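Local coordinates for protein beta-galactosidase (Geobacillus stearothermophilus, PDB 4OIF) that probably hydrolyses terminal non-reducing beta-D-galactose residues of beta-D-galactosides, as a zinc-binding, trimeric enzyme of glycoside hydrolase family 42, at residues Ser583-Gly587 / Lys588-Tyr592; Tyr477-Ser480 / Glu481-Ala485. One frame throughout, in Å; residues are numbered along the deposited sequence.

In the fold
Interactions 1 and 2 both belong to the trimerisation domain and lie away from the annotated catalytic and zinc sites. Helix 481-492 connects them. Interaction 2 caps its N-terminus, where the loop after strand 470-473 enters it, whereas the Tyr586 side chain of interaction 1 packs against Lys488, Val491 and Ala492 near its far end. From there the chain enters strand 496-500, which runs parallel to strand 470-473 and neighbours strand 589-594. The hairpin of interaction 1 is thus part of a mixed sheet, and interaction 2 lies just past another of its strands. The centres of interactions 1 and 2 are about 18 Å apart. The nearest atoms of interactions 1 and 2 are about 8 Å apart, without touching.

Interaction 1: residues Ser583-Gly587 / Lys588-Tyr592; sequences SNQYG and KGQAY
Asn584 O is gripped from the opposite strand by two groups: the N-H of Ala591, with N at 2.9 Å, and the CA-H of Gln590, a weaker contact with CA at 3.4 Å. Gly589 O likewise receives two groups, the N-H of Tyr586 (N to O 2.9 Å, nearly straight at 171°), standing above the carbonyl plane, and the CA-H of Gln585. Gly589 N returns a bond to Tyr586 O, closing the turn.

Ser583, Gln585, Gln590 and Tyr592 share one face of the sheet. Tyr592 has CG anti to its carbonyl carbon (chi1 -63°), which brings the ring back beside Ser583, whose CB meets CE2 obliquely at 3.5 Å. The small serine fits next to this ring, and its OG is held by Glu567 and by a water that donates to it at 2.9 Å and accepts a weak bond from Gln590 NE2. Tyr592 OH donates to Gln590 OE1 at 2.7 Å from above the amide plane, fixing that amide at its oxygen end. Gln585 runs alongside Gln590 with the amide planes almost perpendicular, 87° apart.

On the other face, Asn584 ND2 bonds Met524 O and the Tyr586 ring leads away to helices 481-492 and 519-525. Gly587 takes the first inner position of the turn, where positive phi favours glycine. This is a tight two-residue beta hairpin closed by a type II' turn.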
ATOM      1  N   SER A 583      -9.030   7.239  42.706  1.00 14.64           N
ATOM      2  CA  SER A 583      -7.891   7.667  43.519  1.00 14.99           C
ATOM      3  C   SER A 583      -7.819   6.819  44.772  1.00 10.73           C
ATOM      4  O   SER A 583      -8.836   6.353  45.275  1.00 13.52           O
ATOM      5  CB  SER A 583      -7.996   9.147  43.909  1.00 12.93           C
ATOM      6  OG  SER A 583      -8.998   9.336  44.892  1.00 15.25           O
ATOM      7  N   ASN A 584      -6.618   6.641  45.294  1.00 15.45           N
ATOM      8  CA  ASN A 584      -6.460   5.791  46.450  1.00 18.03           C
ATOM      9  C   ASN A 584      -5.219   6.114  47.276  1.00 23.30           C
ATOM     10  O   ASN A 584      -4.105   6.150  46.760  1.00 16.84           O
ATOM     11  CB  ASN A 584      -6.425   4.341  45.993  1.00 17.76           C
ATOM     12  CG  ASN A 584      -6.497   3.383  47.134  1.00 11.60           C
ATOM     13  OD1 ASN A 584      -7.493   3.345  47.854  1.00 16.28           O
ATOM     14  ND2 ASN A 584      -5.457   2.580  47.299  1.00  8.80           N
ATOM     15  N   GLN A 585      -5.412   6.345  48.569  1.00 19.73           N
ATOM     16  CA  GLN A 585      -4.279   6.618  49.432  1.00 23.61           C
ATOM     17  C   GLN A 585      -3.648   5.298  49.793  1.00 18.06           C
ATOM     18  O   GLN A 585      -4.343   4.325  50.073  1.00 16.66           O
ATOM     19  CB  GLN A 585      -4.702   7.390  50.677  1.00 26.66           C
ATOM     20  CG  GLN A 585      -5.612   8.565  50.357  1.00 35.85           C
ATOM     21  CD  GLN A 585      -5.923   9.399  51.571  1.00 45.48           C
ATOM     22  OE1 GLN A 585      -5.693   8.975  52.702  1.00 67.33           O
ATOM     23  NE2 GLN A 585      -6.451  10.597  51.348  1.00 60.66           N
ATOM     24  N   TYR A 586      -2.326   5.261  49.763  1.00  9.31           N
ATOM     25  CA  TYR A 586      -1.613   4.030  50.022  1.00 14.41           C
ATOM     26  C   TYR A 586      -0.329   4.369  50.742  1.00 14.39           C
ATOM     27  O   TYR A 586       0.549   5.022  50.177  1.00 19.45           O
ATOM     28  CB  TYR A 586      -1.346   3.280  48.710  1.00 20.00           C
ATOM     29  CG  TYR A 586      -0.572   1.996  48.877  1.00  9.35           C
ATOM     30  CD1 TYR A 586      -1.190   0.844  49.325  1.00 11.67           C
ATOM     31  CD2 TYR A 586       0.778   1.938  48.574  1.00 11.44           C
ATOM     32  CE1 TYR A 586      -0.485  -0.333  49.479  1.00 15.83           C
ATOM     33  CE2 TYR A 586       1.494   0.770  48.722  1.00  9.06           C
ATOM     34  CZ  TYR A 586       0.859  -0.363  49.177  1.00 19.17           C
ATOM     35  OH  TYR A 586       1.579  -1.529  49.333  1.00 25.77           O
ATOM     36  N   GLY A 587      -0.215   3.932  51.993  1.00 13.61           N
ATOM     37  CA  GLY A 587       0.908   4.348  52.809  1.00 14.76           C
ATOM     38  C   GLY A 587       0.889   5.862  52.874  1.00 15.95           C
ATOM     39  O   GLY A 587      -0.168   6.452  53.090  1.00 14.05           O
ATOM     40  N   LYS A 588       2.031   6.504  52.644  1.00 14.19           N
ATOM     41  CA  LYS A 588       2.069   7.964  52.659  1.00 14.04           C
ATOM     42  C   LYS A 588       1.624   8.585  51.336  1.00 13.52           C
ATOM     43  O   LYS A 588       1.367   9.779  51.267  1.00 23.17           O
ATOM     44  CB  LYS A 588       3.472   8.460  53.002  1.00 18.24           C
ATOM     45  CG  LYS A 588       3.895   8.220  54.442  1.00 11.39           C
ATOM     46  CD  LYS A 588       5.313   8.736  54.674  1.00 32.93           C
ATOM     47  CE  LYS A 588       5.893   8.279  56.010  1.00 42.50           C
ATOM     48  NZ  LYS A 588       7.323   8.681  56.149  1.00 63.35           N
ATOM     49  N   GLY A 589       1.508   7.777  50.289  1.00 20.06           N
ATOM     50  CA  GLY A 589       1.245   8.325  48.971  1.00 18.81           C
ATOM     51  C   GLY A 589      -0.146   8.131  48.406  1.00 16.06           C
ATOM     52  O   GLY A 589      -1.099   7.822  49.124  1.00 18.37           O
ATOM     53  N   GLN A 590      -0.251   8.328  47.097  1.00 16.28           N
ATOM     54  CA  GLN A 590      -1.522   8.262  46.390  1.00 18.56           C
ATOM     55  C   GLN A 590      -1.363   7.618  45.024  1.00 25.20           C
ATOM     56  O   GLN A 590      -0.352   7.814  44.360  1.00 18.19           O
ATOM     57  CB  GLN A 590      -2.120   9.650  46.217  1.00 14.85           C
ATOM     58  CG  GLN A 590      -3.111  10.026  47.268  1.00 25.53           C
ATOM     59  CD  GLN A 590      -4.090  11.044  46.751  1.00 28.48           C
ATOM     60  OE1 GLN A 590      -3.697  12.118  46.300  1.00 25.91           O
ATOM     61  NE2 GLN A 590      -5.375  10.707  46.791  1.00 33.75           N
ATOM     62  N   ALA A 591      -2.372   6.862  44.608  1.00 21.82           N
ATOM     63  CA  ALA A 591      -2.371   6.235  43.299  1.00 13.27           C
ATOM     64  C   ALA A 591      -3.697   6.487  42.592  1.00  8.57           C
ATOM     65  O   ALA A 591      -4.769   6.160  43.100  1.00 12.32           O
ATOM     66  CB  ALA A 591      -2.088   4.737  43.423  1.00 11.05           C
ATOM     67  N   TYR A 592      -3.602   7.097  41.418  1.00  9.81           N
ATOM     68  CA  TYR A 592      -4.744   7.384  40.564  1.00 11.08           C
ATOM     69  C   TYR A 592      -4.782   6.467  39.331  1.00 16.19           C
ATOM     70  O   TYR A 592      -3.752   6.211  38.701  1.00  9.92           O
ATOM     71  CB  TYR A 592      -4.699   8.833  40.084  1.00 15.26           C
ATOM     72  CG  TYR A 592      -4.805   9.875  41.160  1.00 19.86           C
ATOM     73  CD1 TYR A 592      -3.732  10.144  41.999  1.00 16.42           C
ATOM     74  CD2 TYR A 592      -5.966  10.623  41.315  1.00 11.09           C
ATOM     75  CE1 TYR A 592      -3.821  11.105  42.980  1.00 16.35           C
ATOM     76  CE2 TYR A 592      -6.058  11.596  42.284  1.00 15.91           C
ATOM     77  CZ  TYR A 592      -4.982  11.832  43.115  1.00 17.76           C
ATOM     78  OH  TYR A 592      -5.063  12.792  44.088  1.00 18.97           O
TER
HETATM   79  O   HOH W   1      -7.987   9.105  47.577  1.00 28.95           O

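Interaction 2: residues Tyr477-Ser480 / Glu481-Ala485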
ATOM      1  N   TYR A 477       1.776  -1.438  29.728  1.00  9.52           N
ATOM      2  CA  TYR A 477       1.289  -2.773  29.389  1.00  6.79           C
ATOM      3  C   TYR A 477       2.233  -3.864  29.868  1.00  5.09           C
ATOM      4  O   TYR A 477       1.823  -4.790  30.550  1.00  5.66           O
ATOM      5  CB  TYR A 477       1.070  -2.832  27.877  1.00  9.84           C
ATOM      6  CG  TYR A 477       1.053  -4.193  27.215  1.00 10.44           C
ATOM      7  CD1 TYR A 477      -0.122  -4.935  27.128  1.00  9.22           C
ATOM      8  CD2 TYR A 477       2.198  -4.706  26.606  1.00 10.08           C
ATOM      9  CE1 TYR A 477      -0.148  -6.172  26.495  1.00  4.00           C
ATOM     10  CE2 TYR A 477       2.181  -5.937  25.965  1.00  5.42           C
ATOM     11  CZ  TYR A 477       1.003  -6.665  25.917  1.00  5.51           C
ATOM     12  OH  TYR A 477       0.980  -7.897  25.297  1.00  9.04           O
ATOM     13  N   LEU A 478       3.504  -3.737  29.524  1.00  7.90           N
ATOM     14  CA  LEU A 478       4.527  -4.636  30.026  1.00  6.61           C
ATOM     15  C   LEU A 478       5.229  -4.035  31.242  1.00  8.47           C
ATOM     16  O   LEU A 478       5.682  -2.899  31.193  1.00  7.63           O
ATOM     17  CB  LEU A 478       5.544  -4.936  28.923  1.00  6.97           C
ATOM     18  CG  LEU A 478       6.749  -5.816  29.252  1.00  9.11           C
ATOM     19  CD1 LEU A 478       7.144  -6.615  28.019  1.00  5.34           C
ATOM     20  CD2 LEU A 478       7.930  -4.981  29.771  1.00  8.65           C
ATOM     21  N   VAL A 479       5.340  -4.808  32.320  1.00 10.61           N
ATOM     22  CA  VAL A 479       6.047  -4.360  33.519  1.00 15.55           C
ATOM     23  C   VAL A 479       6.503  -5.566  34.354  1.00 12.42           C
ATOM     24  O   VAL A 479       5.764  -6.524  34.531  1.00 16.04           O
ATOM     25  CB  VAL A 479       5.158  -3.418  34.376  1.00  9.25           C
ATOM     26  CG1 VAL A 479       3.970  -4.177  34.968  1.00  4.48           C
ATOM     27  CG2 VAL A 479       5.984  -2.743  35.461  1.00  5.89           C
ATOM     28  N   SER A 480       7.726  -5.521  34.860  1.00  8.32           N
ATOM     29  CA  SER A 480       8.254  -6.635  35.639  1.00  7.78           C
ATOM     30  C   SER A 480       7.778  -6.585  37.080  1.00 10.91           C
ATOM     31  O   SER A 480       7.319  -5.545  37.555  1.00 10.56           O
ATOM     32  CB  SER A 480       9.795  -6.640  35.603  1.00 10.32           C
ATOM     33  OG  SER A 480      10.357  -5.572  36.365  1.00 10.54           O
ATOM     34  N   GLU A 481       7.909  -7.708  37.779  1.00 11.96           N
ATOM     35  CA  GLU A 481       7.642  -7.757  39.208  1.00  9.51           C
ATOM     36  C   GLU A 481       8.481  -6.716  39.938  1.00 13.56           C
ATOM     37  O   GLU A 481       8.005  -6.043  40.855  1.00 18.31           O
ATOM     38  CB  GLU A 481       7.941  -9.147  39.766  1.00 11.90           C
ATOM     39  CG  GLU A 481       7.058 -10.255  39.238  1.00 17.56           C
ATOM     40  CD  GLU A 481       5.914 -10.581  40.178  1.00 19.60           C
ATOM     41  OE1 GLU A 481       5.463  -9.670  40.898  1.00 30.05           O
ATOM     42  OE2 GLU A 481       5.478 -11.751  40.210  1.00 35.28           O
ATOM     43  N   GLU A 482       9.730  -6.587  39.510  1.00  8.80           N
ATOM     44  CA  GLU A 482      10.682  -5.707  40.153  1.00  8.41           C
ATOM     45  C   GLU A 482      10.292  -4.231  40.016  1.00 12.81           C
ATOM     46  O   GLU A 482      10.320  -3.470  41.005  1.00 13.84           O
ATOM     47  CB  GLU A 482      12.067  -5.964  39.577  1.00  5.48           C
ATOM     48  CG  GLU A 482      13.098  -4.915  39.918  1.00 21.54           C
ATOM     49  CD  GLU A 482      14.449  -5.250  39.325  1.00 40.79           C
ATOM     50  OE1 GLU A 482      14.975  -6.336  39.644  1.00 68.84           O
ATOM     51  OE2 GLU A 482      14.978  -4.445  38.526  1.00 60.26           O
ATOM     52  N   THR A 483       9.917  -3.831  38.801  1.00  6.06           N
ATOM     53  CA  THR A 483       9.430  -2.469  38.578  1.00 10.13           C
ATOM     54  C   THR A 483       8.148  -2.206  39.359  1.00 10.94           C
ATOM     55  O   THR A 483       7.974  -1.123  39.910  1.00 12.52           O
ATOM     56  CB  THR A 483       9.156  -2.171  37.092  1.00  9.13           C
ATOM     57  OG1 THR A 483      10.371  -2.283  36.341  1.00  9.62           O
ATOM     58  CG2 THR A 483       8.585  -0.760  36.933  1.00  3.27           C
ATOM     59  N   ILE A 484       7.250  -3.189  39.395  1.00  7.08           N
ATOM     60  CA  ILE A 484       6.042  -3.078  40.208  1.00 12.58           C
ATOM     61  C   ILE A 484       6.390  -2.823  41.678  1.00  9.95           C
ATOM     62  O   ILE A 484       5.822  -1.951  42.302  1.00 10.83           O
ATOM     63  CB  ILE A 484       5.157  -4.341  40.115  1.00 14.84           C
ATOM     64  CG1 ILE A 484       4.451  -4.410  38.765  1.00 13.41           C
ATOM     65  CG2 ILE A 484       4.098  -4.330  41.202  1.00 13.26           C
ATOM     66  CD1 ILE A 484       3.720  -5.738  38.534  1.00 11.52           C
ATOM     67  N   ALA A 485       7.334  -3.580  42.219  1.00 11.26           N
ATOM     68  CA  ALA A 485       7.753  -3.393  43.601  1.00 12.56           C
ATOM     69  C   ALA A 485       8.313  -1.992  43.801  1.00 12.10           C
ATOM     70  O   ALA A 485       8.031  -1.333  44.813  1.00 17.61           O
ATOM     71  CB  ALA A 485       8.784  -4.447  44.004  1.00  6.84           C
TER
HETATM   72  O   HOH W   2       9.437  -3.304  33.911  1.00 11.05           O
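With chi1 at 71°, Ser480 holds OG between its own backbone N and carbonyl carbon, turned to the first turn of the helix, while Thr483 has OG1 anti to its carbonyl carbon (chi1 -62°), which sets OG1 beside its own backbone N, facing Ser480, and turns CG2 to Val479. Ser480 OG accepts the N-H of Thr483 in an almost straight bond, 3.0 Å from N, as an N-cap should. A short side chain with an acceptor one atom beyond CB is suited to this role, since amides at the start of a helix have no preceding turn to supply carbonyls.

Thr483 answers through water: one molecule accepts from Ser480 N at 3.0 Å and lies 2.8 Å from Thr483 OG1, linking the positions that a capping box would join directly. Ser480 O takes the N-H of Ile484, with N at 3.0 Å, beginning the regular helical bonding. With an alanine here in place of Ser480 the hydroxyl is gone, and Thr483 N is likely to lose its capping acceptor, leaving the first turn prone to fray.

Val479 uses both branches. Its CG2 meets the methyl CG2 of Thr483 at 3.6 Å, while CG1 lies 3.8 Å from Ile484 CG1, the two side chains crossing at about a right angle. This apolar pair, spanning the residue before the cap and the fourth of the helix, is a hydrophobic staple.

Glu481 OE1 is hydrogen-bonded to His518 NE2. Upstream, Tyr477 OH is hydrogen-bonded to Lys371 of the second subunit, and its ring packs on Phe372 of that subunit. The cap turns the chain from the loop after strand 470-473 into helix 481-492, with Ile484 against helix 519-525 and Tyr477 on helix 419-427.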